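Local coordinates for dehydrogenase (Chromobacterium violaceum, PDB 3Q2I), which probably oxidises the sugar of UDP-N-acetylglucosaminuronic acid with NAD as cofactor, a step in making 2,3-diacetamido-2,3-dideoxy-D-mannuronic acid, at residues E40-L52 against A61-D75. Residues are numbered along the deposited sequence; the frame is centred on the assembly and turned at random.
With NAI (1,4-dihydronicotinamide adenine dinucleotide), chain B.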
loop_
_atom_site.group_PDB
_atom_site.type_symbol
_atom_site.label_atom_id
_atom_site.label_comp_id
_atom_site.label_asym_id
_atom_site.label_seq_id
_atom_site.Cartn_x
_atom_site.Cartn_y
_atom_site.Cartn_z
ATOM N N GLU A 40 -2.717 36.130 -42.888
ATOM C CA GLU A 40 -2.411 35.269 -44.014
ATOM C C GLU A 40 -1.579 34.044 -43.643
ATOM O O GLU A 40 -0.745 34.083 -42.731
ATOM C CB GLU A 40 -1.661 36.053 -45.089
ATOM C CG GLU A 40 -0.277 36.505 -44.645
ATOM C CD GLU A 40 0.258 37.650 -45.492
ATOM O OE1 GLU A 40 1.032 38.476 -44.951
ATOM O OE2 GLU A 40 -0.097 37.702 -46.692
ATOM N N LEU A 41 -1.805 32.973 -44.397
ATOM C CA LEU A 41 -1.044 31.742 -44.258
ATOM C C LEU A 41 0.039 31.724 -45.329
ATOM O O LEU A 41 -0.267 31.614 -46.518
ATOM C CB LEU A 41 -1.990 30.540 -44.388
ATOM C CG LEU A 41 -1.325 29.167 -44.293
ATOM C CD1 LEU A 41 -0.830 28.898 -42.867
ATOM C CD2 LEU A 41 -2.458 28.201 -44.628
ATOM N N ILE A 42 1.298 31.803 -44.924
ATOM C CA ILE A 42 2.400 31.991 -45.851
ATOM C C ILE A 42 3.275 30.763 -46.068
ATOM O O ILE A 42 4.079 30.731 -46.999
ATOM C CB ILE A 42 3.282 33.207 -45.450
ATOM C CG1 ILE A 42 3.687 33.088 -43.971
ATOM C CG2 ILE A 42 2.476 34.500 -45.557
ATOM C CD1 ILE A 42 4.959 33.850 -43.602
ATOM N N ASP A 43 3.154 29.740 -45.206
ATOM C CA ASP A 43 4.023 28.590 -45.335
ATOM C C ASP A 43 3.291 27.367 -44.757
ATOM O O ASP A 43 2.592 27.517 -43.754
ATOM C CB ASP A 43 5.293 28.816 -44.517
ATOM C CG ASP A 43 6.175 29.882 -45.117
ATOM O OD1 ASP A 43 6.922 29.538 -46.068
ATOM O OD2 ASP A 43 6.101 31.033 -44.640
ATOM N N VAL A 44 3.393 26.233 -45.441
ATOM C CA VAL A 44 2.754 24.990 -44.983
ATOM C C VAL A 44 3.782 23.881 -45.063
ATOM O O VAL A 44 4.745 23.917 -45.847
ATOM C CB VAL A 44 1.457 24.609 -45.730
ATOM C CG1 VAL A 44 0.340 25.554 -45.414
ATOM C CG2 VAL A 44 1.700 24.468 -47.265
ATOM N N CYS A 45 3.619 22.867 -44.195
ATOM C CA CYS A 45 4.608 21.813 -44.101
ATOM C C CYS A 45 3.892 20.472 -43.906
ATOM O O CYS A 45 2.957 20.382 -43.100
ATOM C CB CYS A 45 5.522 22.045 -42.891
ATOM S SG CYS A 45 6.643 20.674 -42.586
ATOM N N ASP A 46 4.319 19.468 -44.668
ATOM C CA ASP A 46 3.881 18.080 -44.478
ATOM C C ASP A 46 4.917 17.093 -44.986
ATOM O O ASP A 46 5.583 17.338 -46.017
ATOM C CB ASP A 46 2.475 17.829 -45.049
ATOM C CG ASP A 46 1.787 16.628 -44.402
ATOM O OD1 ASP A 46 2.404 15.539 -44.414
ATOM O OD2 ASP A 46 0.668 16.784 -43.878
ATOM N N ILE A 47 5.144 15.999 -44.254
ATOM C CA ILE A 47 6.136 15.029 -44.717
ATOM C C ILE A 47 5.576 14.148 -45.848
ATOM O O ILE A 47 6.312 13.329 -46.418
ATOM C CB ILE A 47 6.670 14.133 -43.562
ATOM C CG1 ILE A 47 5.514 13.365 -42.907
ATOM C CG2 ILE A 47 7.506 14.947 -42.592
ATOM C CD1 ILE A 47 5.998 12.268 -41.938
ATOM N N ASP A 48 4.277 14.239 -46.105
ATOM C CA ASP A 48 3.666 13.480 -47.203
ATOM C C ASP A 48 3.478 14.420 -48.405
ATOM O O ASP A 48 2.658 15.332 -48.343
ATOM C CB ASP A 48 2.312 12.925 -46.759
ATOM C CG ASP A 48 1.645 12.093 -47.837
ATOM O OD1 ASP A 48 0.974 11.089 -47.517
ATOM O OD2 ASP A 48 1.805 12.445 -49.021
ATOM N N PRO A 49 4.234 14.198 -49.490
ATOM C CA PRO A 49 4.161 15.060 -50.683
ATOM C C PRO A 49 2.765 15.397 -51.210
ATOM O O PRO A 49 2.466 16.569 -51.506
ATOM C CB PRO A 49 4.960 14.271 -51.700
ATOM C CG PRO A 49 6.027 13.574 -50.880
ATOM C CD PRO A 49 5.363 13.255 -49.556
ATOM N N ALA A 50 1.881 14.413 -51.313
ATOM C CA ALA A 50 0.530 14.686 -51.762
ATOM C C ALA A 50 -0.276 15.582 -50.830
ATOM O O ALA A 50 -1.057 16.428 -51.285
ATOM C CB ALA A 50 -0.222 13.367 -52.023
ATOM N N ALA A 51 -0.190 15.346 -49.517
ATOM C CA ALA A 51 -1.009 16.152 -48.626
ATOM C C ALA A 51 -0.519 17.612 -48.724
ATOM O O ALA A 51 -1.306 18.549 -48.606
ATOM C CB ALA A 51 -0.855 15.631 -47.156
ATOM N N LEU A 52 0.797 17.755 -48.813
ATOM C CA LEU A 52 1.419 19.063 -48.933
ATOM C C LEU A 52 1.035 19.736 -50.248
ATOM O O LEU A 52 0.622 20.892 -50.253
ATOM C CB LEU A 52 2.929 18.923 -48.876
ATOM C CG LEU A 52 3.727 20.236 -48.973
ATOM C CD1 LEU A 52 3.424 21.221 -47.829
ATOM C CD2 LEU A 52 5.207 20.042 -49.111
ATOM N N ALA A 61 0.142 29.183 -50.072
ATOM C CA ALA A 61 1.320 29.263 -49.221
ATOM C C ALA A 61 2.493 28.537 -49.852
ATOM O O ALA A 61 2.257 27.621 -50.632
ATOM C CB ALA A 61 0.981 28.572 -47.876
ATOM N N ARG A 62 3.731 28.882 -49.490
ATOM C CA ARG A 62 4.872 28.056 -49.850
ATOM C C ARG A 62 4.863 26.741 -49.089
ATOM O O ARG A 62 4.481 26.723 -47.906
ATOM C CB ARG A 62 6.207 28.711 -49.530
ATOM C CG ARG A 62 6.391 30.125 -50.074
ATOM C CD ARG A 62 7.514 30.818 -49.312
ATOM N NE ARG A 62 8.215 31.789 -50.142
ATOM C CZ ARG A 62 8.229 33.100 -49.918
ATOM N NH1 ARG A 62 7.571 33.599 -48.876
ATOM N NH2 ARG A 62 8.903 33.898 -50.743
ATOM N N GLY A 63 5.410 25.711 -49.733
ATOM C CA GLY A 63 5.433 24.347 -49.173
ATOM C C GLY A 63 6.788 23.938 -48.639
ATOM O O GLY A 63 7.828 24.323 -49.173
ATOM N N HIS A 64 6.821 23.101 -47.595
ATOM C CA HIS A 64 8.094 22.593 -47.100
ATOM C C HIS A 64 7.950 21.140 -46.682
ATOM O O HIS A 64 6.896 20.769 -46.173
ATOM C CB HIS A 64 8.483 23.394 -45.858
ATOM C CG HIS A 64 8.556 24.870 -46.087
ATOM N ND1 HIS A 64 9.750 25.516 -46.336
ATOM C CD2 HIS A 64 7.600 25.829 -46.083
ATOM C CE1 HIS A 64 9.521 26.809 -46.487
ATOM N NE2 HIS A 64 8.227 27.027 -46.331
ATOM N N ALA A 65 9.029 20.377 -46.809
ATOM C CA ALA A 65 9.019 18.945 -46.551
ATOM C C ALA A 65 9.418 18.567 -45.120
ATOM O O ALA A 65 9.252 17.409 -44.735
ATOM C CB ALA A 65 9.923 18.222 -47.531
ATOM N N SER A 66 10.022 19.495 -44.385
ATOM C CA SER A 66 10.284 19.271 -42.970
ATOM C C SER A 66 9.988 20.531 -42.166
ATOM O O SER A 66 10.113 21.651 -42.659
ATOM C CB SER A 66 11.706 18.774 -42.749
ATOM O OG SER A 66 12.612 19.853 -42.734
ATOM N N LEU A 67 9.637 20.370 -40.892
ATOM C CA LEU A 67 9.418 21.500 -40.016
ATOM C C LEU A 67 10.696 22.311 -39.840
ATOM O O LEU A 67 10.662 23.543 -39.828
ATOM C CB LEU A 67 8.865 21.014 -38.648
ATOM C CG LEU A 67 8.813 22.146 -37.633
ATOM C CD1 LEU A 67 7.831 23.205 -38.005
ATOM C CD2 LEU A 67 8.370 21.542 -36.286
ATOM N N THR A 68 11.818 21.626 -39.686
ATOM C CA THR A 68 13.083 22.286 -39.421
ATOM C C THR A 68 13.460 23.247 -40.554
ATOM O O THR A 68 13.890 24.366 -40.285
ATOM C CB THR A 68 14.227 21.297 -39.184
ATOM O OG1 THR A 68 13.937 20.463 -38.039
ATOM C CG2 THR A 68 15.494 22.061 -38.871
ATOM N N ASP A 69 13.231 22.818 -41.791
ATOM C CA ASP A 69 13.366 23.722 -42.945
ATOM C C ASP A 69 12.384 24.881 -42.935
ATOM O O ASP A 69 12.789 26.019 -43.186
ATOM C CB ASP A 69 13.123 22.952 -44.236
ATOM C CG ASP A 69 14.215 21.973 -44.527
ATOM O OD1 ASP A 69 15.274 22.090 -43.878
ATOM O OD2 ASP A 69 14.002 21.095 -45.388
ATOM N N MET A 70 11.093 24.611 -42.755
ATOM C CA MET A 70 10.121 25.695 -42.724
ATOM C C MET A 70 10.532 26.742 -41.687
ATOM O O MET A 70 10.387 27.951 -41.947
ATOM C CB MET A 70 8.681 25.191 -42.539
ATOM C CG MET A 70 7.630 26.270 -42.360
ATOM S SD MET A 70 5.905 25.769 -42.430
ATOM C CE MET A 70 5.797 25.040 -40.775
ATOM N N LEU A 71 11.073 26.308 -40.542
ATOM C CA LEU A 71 11.394 27.242 -39.462
ATOM C C LEU A 71 12.585 28.107 -39.819
ATOM O O LEU A 71 12.655 29.269 -39.408
ATOM C CB LEU A 71 11.707 26.500 -38.158
ATOM C CG LEU A 71 10.474 25.867 -37.513
ATOM C CD1 LEU A 71 10.892 25.210 -36.196
ATOM C CD2 LEU A 71 9.296 26.829 -37.287
ATOM N N ALA A 72 13.514 27.525 -40.568
ATOM C CA ALA A 72 14.645 28.281 -41.121
ATOM C C ALA A 72 14.232 29.360 -42.148
ATOM O O ALA A 72 14.994 30.288 -42.429
ATOM C CB ALA A 72 15.658 27.315 -41.740
ATOM N N GLN A 73 13.039 29.254 -42.719
ATOM C CA GLN A 73 12.660 30.134 -43.812
ATOM C C GLN A 73 11.549 31.127 -43.487
ATOM O O GLN A 73 11.578 32.283 -43.924
ATOM C CB GLN A 73 12.323 29.317 -45.057
ATOM C CG GLN A 73 13.468 28.445 -45.546
ATOM C CD GLN A 73 13.000 27.507 -46.631
ATOM O OE1 GLN A 73 12.139 27.878 -47.433
ATOM N NE2 GLN A 73 13.545 26.288 -46.660
ATOM N N THR A 74 10.557 30.696 -42.719
ATOM C CA THR A 74 9.328 31.451 -42.603
ATOM C C THR A 74 9.525 32.691 -41.733
ATOM O O THR A 74 10.325 32.689 -40.804
ATOM C CB THR A 74 8.188 30.556 -42.065
ATOM O OG1 THR A 74 6.930 31.228 -42.207
ATOM C CG2 THR A 74 8.421 30.213 -40.582
ATOM N N ASP A 75 8.826 33.770 -42.040
ATOM C CA ASP A 75 8.758 34.857 -41.069
ATOM C C ASP A 75 7.344 34.926 -40.512
ATOM O O ASP A 75 6.757 35.984 -40.295
ATOM C CB ASP A 75 9.284 36.173 -41.665
ATOM C CG ASP A 75 8.449 36.674 -42.821
ATOM O OD1 ASP A 75 7.604 35.933 -43.363
ATOM O OD2 ASP A 75 8.619 37.861 -43.177
HETATM P PA NAI B . -4.289 13.603 -39.776
HETATM O O1A NAI B . -3.685 12.261 -39.697
HETATM O O2A NAI B . -5.513 13.853 -40.764
HETATM O O5B NAI B . -3.244 14.739 -40.110
HETATM C C5B NAI B . -1.945 14.217 -40.123
HETATM C C4B NAI B . -1.039 15.223 -40.822
HETATM O O4B NAI B . 0.229 15.434 -40.178
HETATM C C3B NAI B . -0.793 14.326 -42.037
HETATM O O3B NAI B . -1.043 15.043 -43.254
HETATM C C2B NAI B . 0.621 13.757 -41.827
HETATM O O2B NAI B . 1.311 13.433 -43.027
HETATM C C1B NAI B . 1.240 14.985 -41.118
HETATM N N9A NAI B . 2.489 14.702 -40.450
HETATM C C8A NAI B . 2.768 13.620 -39.650
HETATM N N7A NAI B . 3.973 13.757 -39.173
HETATM C C5A NAI B . 4.505 14.969 -39.547
HETATM C C6A NAI B . 5.733 15.636 -39.355
HETATM N N6A NAI B . 6.743 15.108 -38.579
HETATM N N1A NAI B . 5.913 16.830 -39.945
HETATM C C2A NAI B . 4.961 17.341 -40.698
HETATM N N3A NAI B . 3.780 16.772 -40.931
HETATM C C4A NAI B . 3.546 15.562 -40.379
HETATM O O3 NAI B . -4.791 13.992 -38.315
HETATM P PN NAI B . -5.813 15.073 -37.892
HETATM O O1N NAI B . -7.165 14.470 -37.636
HETATM O O2N NAI B . -5.807 16.355 -38.760
HETATM O O5D NAI B . -5.476 15.420 -36.338
HETATM C C5D NAI B . -4.427 16.359 -36.300
HETATM C C4D NAI B . -4.281 16.968 -34.908
HETATM O O4D NAI B . -5.474 17.747 -34.721
HETATM C C3D NAI B . -4.333 15.942 -33.740
HETATM O O3D NAI B . -3.533 16.492 -32.692
HETATM C C2D NAI B . -5.800 15.975 -33.294
HETATM O O2D NAI B . -5.949 15.708 -31.901
HETATM C C1D NAI B . -6.228 17.448 -33.561
HETATM N N1N NAI B . -7.649 17.594 -33.786
HETATM C C2N NAI B . -8.316 18.509 -33.115
HETATM C C3N NAI B . -9.705 18.655 -33.228
HETATM C C7N NAI B . -10.436 19.710 -32.491
HETATM O O7N NAI B . -11.612 19.667 -32.181
HETATM N N7N NAI B . -9.781 20.843 -32.101
HETATM C C4N NAI B . -10.383 17.709 -34.023
HETATM C C5N NAI B . -9.627 16.839 -34.787
HETATM C C6N NAI B . -8.263 16.781 -34.653
#
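With CG set beside its own backbone N (chi1 -70°), D43 holds its carboxylate on the same sheet face as H64, whose ring swings back toward it at chi1 -56°. The two belong to neighbouring parallel strands of the Rossmann fold, 39-45 and the edge strand 62-64, joined through helix 49-59 as a beta-alpha-beta unit. H64 NE2 donates to D43 OD1 at 2.8 Å, nearly straight and in the plane of the ring, though it meets the oxygen on its anti side and somewhat out of the carboxylate plane, with ring and carboxylate planes 45° apart. D43 OD2 takes the hydroxyl of T74 from above the carboxylate plane, T74 OG1 to D43 OD2 2.6 Å. Gripped at both oxygens, the buried carboxylate is fixed in rotation and ties both H64 of the edge strand and T74 to strand 39-45. M70 CB lies against one face of the H64 imidazole, offset toward the rim, 3.5 Å above its plane. Farther along, the bent tail of M70 reaches C45, CE to CB 3.7 Å, while C45 SG packs on the start of the helix, 3.4 Å from S66 C.

Between the strands the parallel ladder runs R62 N to I42 O, V44 N to R62 O (2.7 Å), a weak H64 N to V44 O, and D46 N to H64 O. On the sheet face of V44, A61 CB touches V44 CG1, and L52 from helix 49-59 lays CD2 on H64 O.

Just beyond the strand end comes the cofactor site: D46 receives both adenosine ribose hydroxyls of NADH, with C21 N also bonded to OD2, as expected of the acidic residue just after the second strand in NAD-binding Rossmann domains. D46 OD1, which takes O2B of NADH at 2.7 Å, also accepts from D48 N, closing an Asx turn.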